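Seryl-tRNA synthetase (Pyrococcus horikoshii, PDB 2DQ0) probably charges tRNA(Ser), and also tRNA(Sec), with serine in an ATP-dependent reaction, working as a class II homodimer with a tRNA-binding N-terminal arm. Local coordinates at residues V92-L95 with K96-D100; S316-W319 with H320-I324; I417-N420 with H421-E424. One frame throughout, in Å; residues are numbered along the deposited sequence.

Interaction 1: residues V92-L95 with K96-D100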
loop_
_atom_site.group_PDB
_atom_site.type_symbol
_atom_site.label_atom_id
_atom_site.label_comp_id
_atom_site.label_asym_id
_atom_site.label_seq_id
_atom_site.Cartn_x
_atom_site.Cartn_y
_atom_site.Cartn_z
ATOM N N VAL A 92 16.265 -9.291 -38.736
ATOM C CA VAL A 92 15.073 -10.040 -38.365
ATOM C C VAL A 92 14.706 -9.764 -36.916
ATOM O O VAL A 92 13.539 -9.824 -36.544
ATOM C CB VAL A 92 15.275 -11.545 -38.586
ATOM C CG1 VAL A 92 14.182 -12.338 -37.889
ATOM C CG2 VAL A 92 15.249 -11.841 -40.078
ATOM N N GLU A 93 15.694 -9.457 -36.090
ATOM C CA GLU A 93 15.388 -9.140 -34.707
ATOM C C GLU A 93 14.604 -7.839 -34.667
ATOM O O GLU A 93 13.493 -7.792 -34.141
ATOM C CB GLU A 93 16.656 -8.953 -33.888
ATOM C CG GLU A 93 17.265 -10.202 -33.331
ATOM C CD GLU A 93 18.423 -9.861 -32.414
ATOM O OE1 GLU A 93 18.188 -9.104 -31.442
ATOM O OE2 GLU A 93 19.558 -10.333 -32.668
ATOM N N GLU A 94 15.192 -6.785 -35.231
ATOM C CA GLU A 94 14.561 -5.472 -35.246
ATOM C C GLU A 94 13.131 -5.579 -35.757
ATOM O O GLU A 94 12.232 -4.916 -35.241
ATOM C CB GLU A 94 15.364 -4.479 -36.100
ATOM C CG GLU A 94 15.483 -4.869 -37.571
ATOM C CD GLU A 94 15.820 -3.692 -38.494
ATOM O OE1 GLU A 94 14.983 -2.762 -38.605
ATOM O OE2 GLU A 94 16.916 -3.701 -39.111
ATOM N N LEU A 95 12.920 -6.424 -36.758
ATOM C CA LEU A 95 11.592 -6.618 -37.320
ATOM C C LEU A 95 10.626 -7.212 -36.283
ATOM O O LEU A 95 9.492 -6.738 -36.147
ATOM C CB LEU A 95 11.687 -7.522 -38.546
ATOM C CG LEU A 95 11.450 -6.931 -39.941
ATOM C CD1 LEU A 95 11.889 -5.477 -40.042
ATOM C CD2 LEU A 95 12.190 -7.804 -40.925
ATOM N N LYS A 96 11.067 -8.236 -35.552
ATOM C CA LYS A 96 10.223 -8.849 -34.526
ATOM C C LYS A 96 9.896 -7.802 -33.462
ATOM O O LYS A 96 8.810 -7.782 -32.885
ATOM C CB LYS A 96 10.939 -10.027 -33.859
ATOM C CG LYS A 96 11.100 -11.256 -34.735
ATOM C CD LYS A 96 11.917 -12.347 -34.031
ATOM C CE LYS A 96 12.093 -13.587 -34.909
ATOM N NZ LYS A 96 13.023 -14.585 -34.306
ATOM N N LYS A 97 10.853 -6.926 -33.212
ATOM C CA LYS A 97 10.685 -5.890 -32.221
ATOM C C LYS A 97 9.532 -4.953 -32.608
ATOM O O LYS A 97 8.663 -4.656 -31.789
ATOM C CB LYS A 97 12.011 -5.127 -32.090
ATOM C CG LYS A 97 12.225 -4.361 -30.786
ATOM C CD LYS A 97 13.715 -4.282 -30.464
ATOM C CE LYS A 97 14.310 -5.688 -30.279
ATOM N NZ LYS A 97 15.798 -5.717 -30.078
ATOM N N LYS A 98 9.523 -4.496 -33.859
ATOM C CA LYS A 98 8.480 -3.590 -34.336
ATOM C C LYS A 98 7.134 -4.304 -34.373
ATOM O O LYS A 98 6.094 -3.707 -34.088
ATOM C CB LYS A 98 8.826 -3.058 -35.734
ATOM C CG LYS A 98 10.156 -2.305 -35.817
ATOM C CD LYS A 98 10.496 -1.918 -37.262
ATOM C CE LYS A 98 11.985 -1.584 -37.453
ATOM N NZ LYS A 98 12.421 -1.680 -38.892
ATOM N N ILE A 99 7.150 -5.586 -34.716
ATOM C CA ILE A 99 5.907 -6.330 -34.773
ATOM C C ILE A 99 5.278 -6.455 -33.385
ATOM O O ILE A 99 4.090 -6.156 -33.204
ATOM C CB ILE A 99 6.130 -7.744 -35.358
ATOM C CG1 ILE A 99 6.494 -7.642 -36.835
ATOM C CG2 ILE A 99 4.881 -8.592 -35.190
ATOM C CD1 ILE A 99 7.096 -8.903 -37.384
ATOM N N ASP A 100 6.074 -6.896 -32.409
ATOM C CA ASP A 100 5.581 -7.073 -31.050
ATOM C C ASP A 100 5.106 -5.765 -30.435
ATOM O O ASP A 100 4.126 -5.750 -29.689
ATOM C CB ASP A 100 6.645 -7.707 -30.159
ATOM C CG ASP A 100 6.866 -9.170 -30.469
ATOM O OD1 ASP A 100 5.878 -9.862 -30.808
ATOM O OD2 ASP A 100 8.022 -9.634 -30.358
#
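Glu94 and Lys98 form an i to i+4 salt bridge along one helix. Lys98 NZ donates to Glu94 OE1 at 2.8 Å and meets that oxygen nearly along its C-O axis. The two side chains run side by side and point the same way. Glu94, its CG set between the backbone N and the carbonyl carbon (chi1 62°), leans back toward the start of the helix. The extended Lys98 chain leans the same way and brings NZ back to OE1. The aliphatic part of Lys98 lies over the backbone of the previous turn, with CG 3.4 Å from Glu94 O.

The tight part of the contact is the backbone and the buried apolar side. Four i+4 bonds link the two halves. Among them, Lys96 N reaches Val92 O at 3.1 Å and Ile99 N reaches Leu95 O at 3.0 Å. Lys97 N bonds Glu93 O at 2.9 Å. Ile99 turns its CG1 branch back over the carbonyl that its N-H meets, 3.2 Å from Leu95 O. Val92 CG1 meets the lysine stem one turn on, 3.8 Å from Lys96 CE. Lys96 is otherwise exposed, and its extended chain leads the ammonium away from the contact.

The solvent side is looser. Glu93 and Lys97 are both exposed. Glu93 OE1 and Lys97 NZ stay 4.4 Å apart, beyond a salt bridge, so any attraction between them is probably weak.

The segment belongs to helix 72-103, the second long helix of the N-terminal coiled-coil arm, the extension involved in tRNA binding. It packs against helix 28-65. There Val92 and Lys96 touch Trp40, while Lys98 and Ile99 rest on Leu36.

Interaction 2: residues S316-W319 with H320-I324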
loop_
_atom_site.group_PDB
_atom_site.type_symbol
_atom_site.label_atom_id
_atom_site.label_comp_id
_atom_site.label_asym_id
_atom_site.label_seq_id
_atom_site.Cartn_x
_atom_site.Cartn_y
_atom_site.Cartn_z
ATOM N N SER A 316 -13.223 -21.349 -19.920
ATOM C CA SER A 316 -13.255 -19.951 -19.513
ATOM C C SER A 316 -14.600 -19.251 -19.538
ATOM O O SER A 316 -14.971 -18.576 -18.566
ATOM C CB SER A 316 -12.211 -19.152 -20.302
ATOM O OG SER A 316 -12.557 -19.047 -21.663
ATOM N N TRP A 317 -15.344 -19.414 -20.625
ATOM C CA TRP A 317 -16.641 -18.771 -20.708
ATOM C C TRP A 317 -17.569 -19.292 -19.621
ATOM O O TRP A 317 -18.409 -18.555 -19.098
ATOM C CB TRP A 317 -17.249 -18.960 -22.100
ATOM C CG TRP A 317 -16.469 -18.217 -23.111
ATOM C CD1 TRP A 317 -15.629 -18.742 -24.045
ATOM C CD2 TRP A 317 -16.293 -16.796 -23.170
ATOM N NE1 TRP A 317 -14.923 -17.741 -24.675
ATOM C CE2 TRP A 317 -15.311 -16.536 -24.158
ATOM C CE3 TRP A 317 -16.860 -15.716 -22.478
ATOM C CZ2 TRP A 317 -14.886 -15.245 -24.469
ATOM C CZ3 TRP A 317 -16.433 -14.424 -22.793
ATOM C CH2 TRP A 317 -15.455 -14.205 -23.779
ATOM N N GLU A 318 -17.415 -20.552 -19.253
ATOM C CA GLU A 318 -18.268 -21.075 -18.207
ATOM C C GLU A 318 -17.843 -20.449 -16.871
ATOM O O GLU A 318 -18.683 -20.138 -16.017
ATOM C CB GLU A 318 -18.142 -22.585 -18.141
ATOM C CG GLU A 318 -19.258 -23.248 -17.369
ATOM C CD GLU A 318 -18.999 -24.716 -17.159
ATOM O OE1 GLU A 318 -18.383 -25.336 -18.060
ATOM O OE2 GLU A 318 -19.418 -25.243 -16.103
ATOM N N TRP A 319 -16.534 -20.267 -16.694
ATOM C CA TRP A 319 -16.017 -19.663 -15.474
ATOM C C TRP A 319 -16.468 -18.217 -15.355
ATOM O O TRP A 319 -16.895 -17.767 -14.278
ATOM C CB TRP A 319 -14.490 -19.745 -15.441
ATOM C CG TRP A 319 -14.066 -20.969 -14.717
ATOM C CD1 TRP A 319 -13.459 -22.079 -15.249
ATOM C CD2 TRP A 319 -14.405 -21.305 -13.371
ATOM N NE1 TRP A 319 -13.421 -23.087 -14.321
ATOM C CE2 TRP A 319 -13.994 -22.644 -13.158
ATOM C CE3 TRP A 319 -15.026 -20.604 -12.320
ATOM C CZ2 TRP A 319 -14.185 -23.304 -11.938
ATOM C CZ3 TRP A 319 -15.216 -21.258 -11.102
ATOM C CH2 TRP A 319 -14.796 -22.599 -10.922
ATOM N N HIS A 320 -16.369 -17.501 -16.471
ATOM C CA HIS A 320 -16.772 -16.109 -16.534
ATOM C C HIS A 320 -18.159 -16.023 -15.939
ATOM O O HIS A 320 -18.456 -15.213 -15.058
ATOM C CB HIS A 320 -16.835 -15.642 -17.992
ATOM C CG HIS A 320 -17.112 -14.179 -18.148
ATOM N ND1 HIS A 320 -17.507 -13.619 -19.343
ATOM C CD2 HIS A 320 -17.011 -13.153 -17.268
ATOM C CE1 HIS A 320 -17.635 -12.311 -19.193
ATOM N NE2 HIS A 320 -17.341 -12.004 -17.942
ATOM N N GLU A 321 -19.014 -16.893 -16.428
ATOM C CA GLU A 321 -20.373 -16.912 -15.980
ATOM C C GLU A 321 -20.505 -17.238 -14.494
ATOM O O GLU A 321 -21.438 -16.778 -13.842
ATOM C CB GLU A 321 -21.142 -17.902 -16.841
ATOM C CG GLU A 321 -22.512 -17.421 -17.200
ATOM C CD GLU A 321 -22.503 -16.085 -17.903
ATOM O OE1 GLU A 321 -21.898 -15.983 -18.996
ATOM O OE2 GLU A 321 -23.114 -15.138 -17.352
ATOM N N LYS A 322 -19.578 -18.020 -13.943
ATOM C CA LYS A 322 -19.676 -18.361 -12.524
ATOM C C LYS A 322 -19.186 -17.248 -11.595
ATOM O O LYS A 322 -19.809 -16.987 -10.551
ATOM C CB LYS A 322 -18.887 -19.622 -12.194
ATOM C CG LYS A 322 -19.361 -20.903 -12.839
ATOM C CD LYS A 322 -18.451 -22.038 -12.370
ATOM C CE LYS A 322 -18.630 -23.302 -13.181
ATOM N NZ LYS A 322 -17.530 -24.282 -12.927
ATOM N N ILE A 323 -18.082 -16.589 -11.954
ATOM C CA ILE A 323 -17.583 -15.549 -11.078
ATOM C C ILE A 323 -18.542 -14.381 -10.934
ATOM O O ILE A 323 -18.717 -13.867 -9.814
ATOM C CB ILE A 323 -16.172 -15.060 -11.480
ATOM C CG1 ILE A 323 -16.199 -14.334 -12.812
ATOM C CG2 ILE A 323 -15.215 -16.240 -11.513
ATOM C CD1 ILE A 323 -14.797 -14.079 -13.347
ATOM N N ILE A 324 -19.183 -13.963 -12.024
ATOM C CA ILE A 324 -20.149 -12.861 -11.919
ATOM C C ILE A 324 -21.303 -13.267 -10.983
ATOM O O ILE A 324 -21.822 -12.441 -10.229
ATOM C CB ILE A 324 -20.718 -12.428 -13.315
ATOM C CG1 ILE A 324 -21.639 -11.213 -13.165
ATOM C CG2 ILE A 324 -21.499 -13.561 -13.948
ATOM C CD1 ILE A 324 -20.964 -9.937 -12.696
#
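Ser316 accepts the backbone N-H of His320 in the first turn of helix 316-333. Ser316 O lies 2.7 Å from His320 N. Its OG bonds elsewhere, to His401 and to the carbonyl of Pro313. Next comes Trp317, whose six-membered ring lies rim to rim with the His320 ring. The planes are turned by 60°, and Trp317 CZ3 is 3.7 Å from His320 ND1. A chi1 of -174° swings the His320 ring to the same side as the indole. Its NE2 is held by Ala374 O, and its ring stacks on Tyr356. The Glu318 carboxylate makes a long salt bridge, OE2 to Lys322 NZ at 3.8 Å. Trp319 makes the main side-chain contact. The extended Lys322 chain crosses one face of its indole. Lys322 NZ sits 3.8 Å from the centroid of the Trp319 six-membered ring, a cation-pi contact, and CD adds a CH-pi contact over the same face. Here a helix packs on the antiparallel sheet of the class II synthetase catalytic core, against strands 301-311, 354-362, 367-376 and 398-406.

Interaction 3: residues I417-N420 with H421-E424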
loop_
_atom_site.group_PDB
_atom_site.type_symbol
_atom_site.label_atom_id
_atom_site.label_comp_id
_atom_site.label_asym_id
_atom_site.label_seq_id
_atom_site.Cartn_x
_atom_site.Cartn_y
_atom_site.Cartn_z
ATOM N N ILE A 417 -24.210 0.053 0.973
ATOM C CA ILE A 417 -24.879 -0.307 2.217
ATOM C C ILE A 417 -25.430 0.910 2.932
ATOM O O ILE A 417 -26.545 0.867 3.445
ATOM C CB ILE A 417 -23.939 -1.111 3.158
ATOM C CG1 ILE A 417 -23.696 -2.496 2.547
ATOM C CG2 ILE A 417 -24.533 -1.222 4.574
ATOM C CD1 ILE A 417 -22.764 -3.367 3.337
ATOM N N LEU A 418 -24.672 2.001 2.949
ATOM C CA LEU A 418 -25.139 3.216 3.625
ATOM C C LEU A 418 -26.356 3.805 2.910
ATOM O O LEU A 418 -27.342 4.186 3.540
ATOM C CB LEU A 418 -24.032 4.281 3.692
ATOM C CG LEU A 418 -22.796 4.019 4.560
ATOM C CD1 LEU A 418 -21.807 5.179 4.483
ATOM C CD2 LEU A 418 -23.257 3.825 5.989
ATOM N N GLU A 419 -26.288 3.877 1.589
ATOM C CA GLU A 419 -27.386 4.456 0.860
ATOM C C GLU A 419 -28.614 3.569 0.772
ATOM O O GLU A 419 -29.720 4.070 0.793
ATOM C CB GLU A 419 -26.918 4.926 -0.532
ATOM C CG GLU A 419 -26.161 6.268 -0.458
ATOM C CD GLU A 419 -25.828 6.922 -1.812
ATOM O OE1 GLU A 419 -26.543 6.679 -2.819
ATOM O OE2 GLU A 419 -24.853 7.721 -1.854
ATOM N N ASN A 420 -28.430 2.258 0.738
ATOM C CA ASN A 420 -29.566 1.347 0.625
ATOM C C ASN A 420 -30.221 0.919 1.929
ATOM O O ASN A 420 -31.372 0.472 1.920
ATOM C CB ASN A 420 -29.154 0.101 -0.150
ATOM C CG ASN A 420 -29.162 0.324 -1.643
ATOM O OD1 ASN A 420 -30.215 0.540 -2.239
ATOM N ND2 ASN A 420 -27.985 0.283 -2.260
ATOM N N HIS A 421 -29.515 1.050 3.050
ATOM C CA HIS A 421 -30.085 0.634 4.323
ATOM C C HIS A 421 -30.241 1.778 5.327
ATOM O O HIS A 421 -30.319 1.536 6.545
ATOM C CB HIS A 421 -29.248 -0.488 4.958
ATOM C CG HIS A 421 -29.146 -1.729 4.123
ATOM N ND1 HIS A 421 -30.224 -2.541 3.857
ATOM C CD2 HIS A 421 -28.082 -2.321 3.531
ATOM C CE1 HIS A 421 -29.831 -3.582 3.145
ATOM N NE2 HIS A 421 -28.535 -3.473 2.933
ATOM N N GLN A 422 -30.286 3.011 4.823
ATOM C CA GLN A 422 -30.461 4.174 5.692
ATOM C C GLN A 422 -31.937 4.363 6.046
ATOM O O GLN A 422 -32.818 3.919 5.326
ATOM C CB GLN A 422 -29.998 5.442 4.994
ATOM C CG GLN A 422 -30.844 5.786 3.785
ATOM C CD GLN A 422 -30.376 7.054 3.122
ATOM O OE1 GLN A 422 -30.414 8.126 3.724
ATOM N NE2 GLN A 422 -29.918 6.941 1.873
ATOM N N GLU A 423 -32.180 5.041 7.157
ATOM C CA GLU A 423 -33.517 5.335 7.622
ATOM C C GLU A 423 -33.584 6.863 7.600
ATOM O O GLU A 423 -32.561 7.513 7.332
ATOM C CB GLU A 423 -33.714 4.757 9.032
ATOM C CG GLU A 423 -33.908 3.229 9.043
ATOM C CD GLU A 423 -33.830 2.597 10.449
ATOM O OE1 GLU A 423 -33.467 3.307 11.423
ATOM O OE2 GLU A 423 -34.122 1.381 10.579
ATOM N N GLU A 424 -34.757 7.440 7.865
ATOM C CA GLU A 424 -34.899 8.897 7.813
ATOM C C GLU A 424 -33.927 9.653 8.684
ATOM O O GLU A 424 -33.408 10.703 8.287
ATOM C CB GLU A 424 -36.286 9.351 8.239
ATOM C CG GLU A 424 -37.453 8.774 7.483
ATOM C CD GLU A 424 -38.762 9.426 7.910
ATOM O OE1 GLU A 424 -38.884 10.661 7.738
ATOM O OE2 GLU A 424 -39.655 8.711 8.421
#
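His421 N donates to Ile417 O at 3.0 Å, across the last turn of helix 410-420. The bond is bent, with an N-H...O angle of 140°. The imidazole lies beside the same carbonyl, with His421 CD2 3.5 Å from Ile417 O. It also meets the isoleucine branch, CD2 to Ile417 CG2 at 3.9 Å. Gln422 makes the second link. Its NE2 donates to Glu419 O at 3.1 Å, and the bond is nearly straight (170°). The oxygen lies in the amide plane of Gln422. CG stands between the backbone N and the carbonyl carbon (chi1 65°), which brings the side chain back toward the helix end. The Gln422 amide thus bonds a carbonyl of the last turn, where the chain of the class II core leaves helix 410-420 for strand 428-429. Next come the groups that fix these side chains. Gln422 OE1 takes the N-H of Lys160, and His421 NE2 bonds Leu334 O. With an alanine here instead of Gln422, Glu419 O and Lys160 N would probably each lose the amide partner just described. Farther out, Glu419 binds the backbone N-H groups of His162 and Gln365. Arg133 reaches both Asn420 O and Gln422 O.

How the interactions relate
The three contacts follow one another along the chain and none touches another. Interaction 1 belongs to the tRNA-binding arm, away from the annotated sites. Interactions 2 and 3 involve helices of the catalytic core. Centre to centre, interactions 1 and 3 are about 57 Å apart, on opposite sides of the chain's centre; interaction 2 is about 36 Å from the first and about 31 Å from the third. Interaction 2 lies closest to the bound seryl-adenylate analogue, with the Ile323 side chain about 8 Å from it. In interaction 3 the Ile417 side chain is about 12 Å from the ligand. Strand 367-376 borders 316-324 and contains Val371, a predicted ATP-site residue about 8 Å from Asn420 between side chains.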